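Local coordinates for protein putative solute-binding component of ABC transporter (Clostridium phytofermentans, PDB 4YS6) that probably serves as the sugar-capturing, solute-binding component of an ABC transporter, holding beta-D-glucopyranose in the cleft between its two lobes, at residues A[77-80]-A[81-85]; A[47-50]-A[51-55]. All blocks are in the same frame, centred on the assembly; numbering follows the deposited sequence.

Interaction 1 of 2, residues A[77-80]-A[81-85]. With NA (sodium ion), chain G.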
ATOM      1  N   ASP A  77       0.984  -3.829 -15.834  1.00 15.47           N
ATOM      2  CA  ASP A  77       1.553  -3.331 -17.081  1.00 16.27           C
ATOM      3  C   ASP A  77       0.933  -1.969 -17.413  1.00 19.51           C
ATOM      4  O   ASP A  77      -0.270  -1.881 -17.665  1.00 16.41           O
ATOM      5  CB  ASP A  77       1.304  -4.346 -18.200  1.00 17.59           C
ATOM      6  CG  ASP A  77       2.169  -5.587 -18.066  1.00 28.35           C
ATOM      7  OD1 ASP A  77       3.194  -5.517 -17.364  1.00 23.32           O
ATOM      8  OD2 ASP A  77       1.838  -6.634 -18.668  1.00 23.51           O
ATOM      9  N   VAL A  78       1.746  -0.911 -17.392  1.00 16.55           N
ATOM     10  CA  VAL A  78       1.240   0.453 -17.554  1.00 18.34           C
ATOM     11  C   VAL A  78       0.490   0.661 -18.869  1.00 16.56           C
ATOM     12  O   VAL A  78      -0.583   1.274 -18.878  1.00 17.81           O
ATOM     13  CB  VAL A  78       2.390   1.471 -17.433  1.00 19.17           C
ATOM     14  CG1 VAL A  78       1.943   2.890 -17.819  1.00 21.20           C
ATOM     15  CG2 VAL A  78       2.918   1.461 -16.021  1.00 21.87           C
ATOM     16  N   GLN A  79       1.014   0.157 -19.983  1.00 17.23           N
ATOM     17  CA  GLN A  79       0.349   0.400 -21.260  1.00 17.90           C
ATOM     18  C   GLN A  79      -0.998  -0.324 -21.316  1.00 17.71           C
ATOM     19  O   GLN A  79      -1.945   0.144 -21.968  1.00 18.02           O
ATOM     20  CB  GLN A  79       1.242  -0.015 -22.428  1.00 19.73           C
ATOM     21  CG  GLN A  79       0.631   0.273 -23.773  1.00 30.99           C
ATOM     22  CD  GLN A  79       0.244   1.728 -23.921  1.00 42.13           C
ATOM     23  OE1 GLN A  79      -0.869   2.050 -24.347  1.00 50.62           O
ATOM     24  NE2 GLN A  79       1.156   2.616 -23.553  1.00 39.66           N
ATOM     25  N   THR A  80      -1.102  -1.445 -20.609  1.00 17.96           N
ATOM     26  CA  THR A  80      -2.368  -2.161 -20.547  1.00 17.17           C
ATOM     27  C   THR A  80      -3.382  -1.319 -19.793  1.00 16.56           C
ATOM     28  O   THR A  80      -4.536  -1.225 -20.203  1.00 16.76           O
ATOM     29  CB  THR A  80      -2.215  -3.545 -19.890  1.00 17.87           C
ATOM     30  OG1 THR A  80      -1.461  -4.380 -20.780  1.00 24.41           O
ATOM     31  CG2 THR A  80      -3.595  -4.184 -19.636  1.00 21.64           C
ATOM     32  N   GLN A  81      -2.963  -0.707 -18.691  1.00 15.92           N
ATOM     33  CA  GLN A  81      -3.889   0.114 -17.937  1.00 15.44           C
ATOM     34  C   GLN A  81      -4.331   1.322 -18.750  1.00 15.86           C
ATOM     35  O   GLN A  81      -5.507   1.685 -18.732  1.00 15.84           O
ATOM     36  CB  GLN A  81      -3.275   0.552 -16.617  1.00 14.83           C
ATOM     37  CG  GLN A  81      -4.253   1.388 -15.810  1.00 14.44           C
ATOM     38  CD  GLN A  81      -3.817   1.503 -14.371  1.00 13.90           C
ATOM     39  OE1 GLN A  81      -2.798   2.123 -14.062  1.00 13.91           O
ATOM     40  NE2 GLN A  81      -4.570   0.880 -13.490  1.00 13.71           N
ATOM     41  N   VAL A  82      -3.404   1.941 -19.477  1.00 16.35           N
ATOM     42  CA  VAL A  82      -3.766   3.036 -20.358  1.00 18.88           C
ATOM     43  C   VAL A  82      -4.808   2.607 -21.406  1.00 19.10           C
ATOM     44  O   VAL A  82      -5.813   3.299 -21.619  1.00 18.42           O
ATOM     45  CB  VAL A  82      -2.521   3.615 -21.068  1.00 19.78           C
ATOM     46  CG1 VAL A  82      -2.936   4.602 -22.147  1.00 24.81           C
ATOM     47  CG2 VAL A  82      -1.603   4.272 -20.044  1.00 21.20           C
ATOM     48  N   SER A  83      -4.579   1.468 -22.055  1.00 17.99           N
ATOM     49  CA  SER A  83      -5.517   0.981 -23.056  1.00 20.00           C
ATOM     50  C   SER A  83      -6.865   0.623 -22.438  1.00 18.17           C
ATOM     51  O   SER A  83      -7.909   0.851 -23.055  1.00 21.65           O
ATOM     52  CB  SER A  83      -4.926  -0.218 -23.781  1.00 30.82           C
ATOM     53  OG  SER A  83      -3.787   0.198 -24.495  1.00 31.48           O
ATOM     54  N   GLN A  84      -6.856   0.087 -21.222  1.00 17.41           N
ATOM     55  CA  GLN A  84      -8.110  -0.246 -20.555  1.00 18.15           C
ATOM     56  C   GLN A  84      -8.926   0.999 -20.270  1.00 17.10           C
ATOM     57  O   GLN A  84     -10.125   1.009 -20.501  1.00 18.44           O
ATOM     58  CB  GLN A  84      -7.855  -1.025 -19.272  1.00 18.36           C
ATOM     59  CG  GLN A  84      -7.360  -2.423 -19.567  1.00 21.26           C
ATOM     60  CD  GLN A  84      -6.990  -3.204 -18.331  1.00 18.83           C
ATOM     61  OE1 GLN A  84      -6.669  -2.635 -17.283  1.00 18.86           O
ATOM     62  NE2 GLN A  84      -7.005  -4.533 -18.459  1.00 18.76           N
ATOM     63  N   ILE A  85      -8.275   2.060 -19.804  1.00 16.78           N
ATOM     64  CA  ILE A  85      -8.971   3.321 -19.546  1.00 16.58           C
ATOM     65  C   ILE A  85      -9.490   3.943 -20.850  1.00 17.47           C
ATOM     66  O   ILE A  85     -10.633   4.396 -20.900  1.00 19.07           O
ATOM     67  CB  ILE A  85      -8.048   4.289 -18.779  1.00 16.17           C
ATOM     68  CG1 ILE A  85      -7.750   3.690 -17.411  1.00 15.39           C
ATOM     69  CG2 ILE A  85      -8.682   5.684 -18.609  1.00 19.36           C
ATOM     70  CD1 ILE A  85      -6.554   4.289 -16.714  1.00 22.16           C
TER
HETATM   71 NA    NA G 406       3.263  -7.175 -15.540  1.00 32.36          NA
HETATM   72  O   HOH W   1       2.413  -8.792 -17.300  1.00 27.91           O
HETATM   73  O   HOH W   2       4.883  -5.981 -14.761  1.00 41.53           O
HETATM   74  O   HOH W   3       2.125  -9.027 -14.605  1.00 33.57           O
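Gln81 N meets Asp77 O, and Gln84 packs against Thr80, in the first turns of helix 78-90, which follows strand 68-73 in one lobe of a periplasmic-binding-protein fold. Backbone hydrogen bonds of the i to i+4 kind set the frame. Gln81 N donates to Asp77 O at 3.1 Å. Val82 N bonds to Val78 O in the same way, Ser83 N donates to Gln79 O at 2.9 Å, and Gln84 N donates to Thr80 O, also at 2.9 Å. Asp77 holds the N-cap position, but its carboxylate is committed elsewhere.

Side-chain contacts are lighter. Thr80 OG1 stands beside the backbone N (chi1 -69°), which leaves CG2 anti to it, and this methyl meets the Gln84 amide, Gln84 NE2 lying 3.6 Å from Thr80 CG2; that NE2 also donates to Tyr73 O at the end of the preceding strand. Val78 CG1 and Val82 CG2 approach to only 4.4 Å on a partly exposed flank. Gln81 turns inward, its amide hydrogen-bonded to Ile101 N and Ala99 O, while Ile85 leans on Leu96 and Ile98 of strand 95-98, so this side of the helix faces the sheet.

Metal binding takes place at the N-terminal end. Ser75 O and three waters share a sodium ion with Asp77 OD1, which lies 2.5 Å from the metal, and one of those waters donates to Asp77 OD2 at 2.6 Å.

Interaction 2 of 2, residues A[47-50]-A[51-55]. With NA (sodium ion), chain I; BGC (beta-D-glucopyranose), chain D.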
ATOM      1  N   ASP A  47      -2.142  -9.834  -8.898  1.00 16.61           N
ATOM      2  CA  ASP A  47      -1.005 -10.597  -8.347  1.00 15.35           C
ATOM      3  C   ASP A  47      -0.558 -10.015  -7.009  1.00 17.37           C
ATOM      4  O   ASP A  47       0.251 -10.607  -6.306  1.00 23.71           O
ATOM      5  CB  ASP A  47       0.168 -10.616  -9.324  1.00 21.31           C
ATOM      6  CG  ASP A  47      -0.138 -11.404 -10.600  1.00 43.17           C
ATOM      7  OD1 ASP A  47      -0.773 -12.481 -10.511  1.00 40.23           O
ATOM      8  OD2 ASP A  47       0.253 -10.940 -11.693  1.00 53.03           O
ATOM      9  N   LEU A  48      -1.087  -8.844  -6.667  1.00 16.60           N
ATOM     10  CA  LEU A  48      -0.918  -8.248  -5.354  1.00 14.55           C
ATOM     11  C   LEU A  48      -2.296  -8.342  -4.708  1.00 16.93           C
ATOM     12  O   LEU A  48      -3.287  -7.900  -5.283  1.00 16.50           O
ATOM     13  CB  LEU A  48      -0.429  -6.813  -5.469  1.00 13.63           C
ATOM     14  CG  LEU A  48       0.988  -6.653  -6.029  1.00 15.53           C
ATOM     15  CD1 LEU A  48       1.275  -5.243  -6.435  1.00 14.57           C
ATOM     16  CD2 LEU A  48       2.008  -7.110  -5.016  1.00 18.40           C
ATOM     17  N   GLN A  49      -2.389  -8.974  -3.546  1.00 14.48           N
ATOM     18  CA  GLN A  49      -3.664  -9.535  -3.145  1.00 13.77           C
ATOM     19  C   GLN A  49      -4.795  -8.531  -3.016  1.00 13.50           C
ATOM     20  O   GLN A  49      -5.902  -8.789  -3.488  1.00 13.65           O
ATOM     21  CB  GLN A  49      -3.545 -10.262  -1.814  1.00 14.14           C
ATOM     22  CG  GLN A  49      -4.748 -11.143  -1.510  1.00 14.59           C
ATOM     23  CD  GLN A  49      -4.884 -11.400  -0.017  1.00 14.93           C
ATOM     24  OE1 GLN A  49      -4.076 -12.098   0.583  1.00 15.29           O
ATOM     25  NE2 GLN A  49      -5.902 -10.828   0.576  1.00 15.49           N
ATOM     26  N   ARG A  50      -4.540  -7.411  -2.354  1.00 13.49           N
ATOM     27  CA  ARG A  50      -5.636  -6.552  -1.928  1.00 13.58           C
ATOM     28  C   ARG A  50      -6.531  -6.099  -3.085  1.00 14.02           C
ATOM     29  O   ARG A  50      -7.748  -5.951  -2.906  1.00 15.15           O
ATOM     30  CB  ARG A  50      -5.125  -5.312  -1.157  1.00 13.16           C
ATOM     31  CG  ARG A  50      -4.287  -4.355  -1.936  1.00 12.98           C
ATOM     32  CD  ARG A  50      -4.186  -3.014  -1.226  1.00 14.89           C
ATOM     33  NE  ARG A  50      -5.437  -2.259  -1.300  1.00 14.60           N
ATOM     34  CZ  ARG A  50      -5.561  -0.995  -0.892  1.00 15.03           C
ATOM     35  NH1 ARG A  50      -4.547  -0.371  -0.318  1.00 12.86           N
ATOM     36  NH2 ARG A  50      -6.713  -0.345  -1.028  1.00 14.78           N
ATOM     37  N   TRP A  51      -5.963  -5.916  -4.267  1.00 12.83           N
ATOM     38  CA  TRP A  51      -6.707  -5.309  -5.387  1.00 12.77           C
ATOM     39  C   TRP A  51      -7.804  -6.223  -5.868  1.00 13.13           C
ATOM     40  O   TRP A  51      -8.773  -5.758  -6.461  1.00 13.59           O
ATOM     41  CB  TRP A  51      -5.769  -4.929  -6.539  1.00 12.66           C
ATOM     42  CG  TRP A  51      -4.634  -4.114  -6.033  1.00 12.44           C
ATOM     43  CD1 TRP A  51      -3.345  -4.530  -5.886  1.00 13.98           C
ATOM     44  CD2 TRP A  51      -4.676  -2.766  -5.523  1.00 12.28           C
ATOM     45  NE1 TRP A  51      -2.583  -3.543  -5.327  1.00 13.32           N
ATOM     46  CE2 TRP A  51      -3.378  -2.458  -5.073  1.00 12.26           C
ATOM     47  CE3 TRP A  51      -5.685  -1.803  -5.394  1.00 12.32           C
ATOM     48  CZ2 TRP A  51      -3.055  -1.214  -4.531  1.00 13.28           C
ATOM     49  CZ3 TRP A  51      -5.356  -0.578  -4.831  1.00 12.20           C
ATOM     50  CH2 TRP A  51      -4.059  -0.294  -4.414  1.00 13.73           C
ATOM     51  N   ASN A  52      -7.683  -7.522  -5.577  1.00 15.39           N
ATOM     52  CA  ASN A  52      -8.789  -8.452  -5.819  1.00 16.22           C
ATOM     53  C   ASN A  52     -10.006  -8.072  -4.983  1.00 16.06           C
ATOM     54  O   ASN A  52     -11.145  -8.061  -5.470  1.00 17.14           O
ATOM     55  CB  ASN A  52      -8.362  -9.875  -5.517  1.00 14.84           C
ATOM     56  CG  ASN A  52      -7.300 -10.375  -6.484  1.00 18.27           C
ATOM     57  OD1 ASN A  52      -7.603 -10.789  -7.597  1.00 21.39           O
ATOM     58  ND2 ASN A  52      -6.062 -10.327  -6.072  1.00 16.76           N
ATOM     59  N   GLN A  53      -9.750  -7.738  -3.728  1.00 13.94           N
ATOM     60  CA  GLN A  53     -10.811  -7.317  -2.822  1.00 14.68           C
ATOM     61  C   GLN A  53     -11.287  -5.908  -3.150  1.00 13.85           C
ATOM     62  O   GLN A  53     -12.488  -5.651  -3.148  1.00 15.55           O
ATOM     63  CB  GLN A  53     -10.350  -7.398  -1.377  1.00 14.21           C
ATOM     64  CG  GLN A  53     -10.351  -8.817  -0.793  1.00 17.81           C
ATOM     65  CD  GLN A  53      -9.153  -9.611  -1.216  1.00 24.67           C
ATOM     66  OE1 GLN A  53      -8.031  -9.282  -0.846  1.00 21.03           O
ATOM     67  NE2 GLN A  53      -9.372 -10.657  -2.012  1.00 23.92           N
ATOM     68  N   ASP A  54     -10.363  -4.998  -3.435  1.00 15.09           N
ATOM     69  CA  ASP A  54     -10.749  -3.647  -3.821  1.00 16.60           C
ATOM     70  C   ASP A  54     -11.719  -3.675  -5.013  1.00 16.10           C
ATOM     71  O   ASP A  54     -12.770  -3.037  -4.987  1.00 15.17           O
ATOM     72  CB  ASP A  54      -9.528  -2.814  -4.194  1.00 13.61           C
ATOM     73  CG  ASP A  54      -8.651  -2.462  -3.007  1.00 16.04           C
ATOM     74  OD1 ASP A  54      -9.036  -1.593  -2.174  1.00 15.70           O
ATOM     75  OD2 ASP A  54      -7.554  -3.036  -2.924  1.00 16.76           O
ATOM     76  N   GLY A  55     -11.361  -4.428  -6.042  1.00 15.20           N
ATOM     77  CA  GLY A  55     -12.145  -4.469  -7.266  1.00 18.57           C
ATOM     78  C   GLY A  55     -13.488  -5.124  -7.057  1.00 17.68           C
ATOM     79  O   GLY A  55     -14.509  -4.628  -7.528  1.00 17.94           O
TER
HETATM   80 NA    NA I 408     -12.059 -10.434  -6.886  1.00 58.70          NA
HETATM   81  C2  BGC D 403      -1.107   0.208  -1.279  1.00 10.88           C
HETATM   82  C3  BGC D 403      -0.700  -0.917  -0.384  1.00 12.91           C
HETATM   83  C4  BGC D 403      -0.279  -2.113  -1.130  1.00 10.44           C
HETATM   84  C5  BGC D 403       0.757  -1.807  -2.166  1.00 11.03           C
HETATM   85  C6  BGC D 403       1.059  -2.963  -3.096  1.00 13.09           C
HETATM   86  C1  BGC D 403       0.069   0.573  -2.207  1.00 12.38           C
HETATM   87  O1  BGC D 403      -0.220   1.525  -3.027  1.00 17.69           O
HETATM   88  O2  BGC D 403      -1.458   1.346  -0.502  1.00 11.78           O
HETATM   89  O3  BGC D 403      -1.865  -1.209   0.477  1.00 12.38           O
HETATM   90  O4  BGC D 403       0.324  -3.098  -0.254  1.00 12.51           O
HETATM   91  O5  BGC D 403       0.257  -0.704  -2.981  1.00 12.54           O
HETATM   92  O6  BGC D 403      -0.125  -3.582  -3.575  1.00 12.98           O
HETATM   93  O   HOH W   4     -10.412 -10.941  -8.552  1.00 48.30           O
HETATM   94  O   HOH W   5     -11.620 -12.245  -5.389  1.00 47.96           O
HETATM   95  O   HOH W   6     -12.364  -8.841  -8.731  1.00 40.39           O
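Arg50 lies over Trp51 and grips Asp54 where the loop after strand 38-43 enters helix 50-64, at the sugar pocket of this periplasmic-binding-protein fold. The buried part, Leu48, Arg50, Trp51 and Asp54, is tightly packed. CG of Arg50 sits between its backbone N and carbonyl carbon (chi1 64°), which folds the chain back over the indole: CG makes a CH-pi contact 3.8 Å from the centroid of the five-membered ring, and the guanidinium stacks flat on Trp51, planes 5° apart, in a cation-pi arrangement. Side-on, the same group holds the carboxylate with two nitrogens, NE to Asp54 OD2 at 2.8 Å and NH2 to Asp54 OD1 at 2.9 Å, the latter almost straight at 177°. Tyr123 OH also bonds Asp54 OD1. Fixed in this way, Arg50 NH1 is presented to glucose O3 at 2.9 Å and to Asp124, while Trp51 NE1 donates to glucose O6 at 3.0 Å. Leu48 CB abuts the indole edge.

The partly exposed Gln49, Asn52 and Gln53 meet more loosely, by hydrogen bonds without stacking. Gln49 O accepts from both N and ND2 of Asn52, which approach from one face of its carbonyl plane; Lys46 O takes a further bond from ND2. Gln49 NE2 reaches Gln53 OE1 at 3.0 Å, and Gln49 OE1 accepts from Ile275 N. On this side, Ser56 OG and three waters complete a sodium site in which Asn52 O lies 2.9 Å from the metal.

Interaction 2 comes first along the chain, at the start of helix 50-64, and interaction 1 follows at the start of helix 78-90; strand 68-73 lies between these helices. Strands 38-43 and 68-73, which precede the two helices, are neighbours in the same mixed sheet, so both contacts belong to one lobe. The centres of interactions 1 and 2 are about 17 Å apart and their nearest atoms about 8 Å, without touching. Interaction 2 lines the pocket, meeting the glucose through Leu48, Arg50 and Trp51, whereas interaction 1 lies on the surface of the same lobe. Tyr73, ending strand 68-73, links them, bonding Gln84 through its backbone and Trp51 O through its hydroxyl.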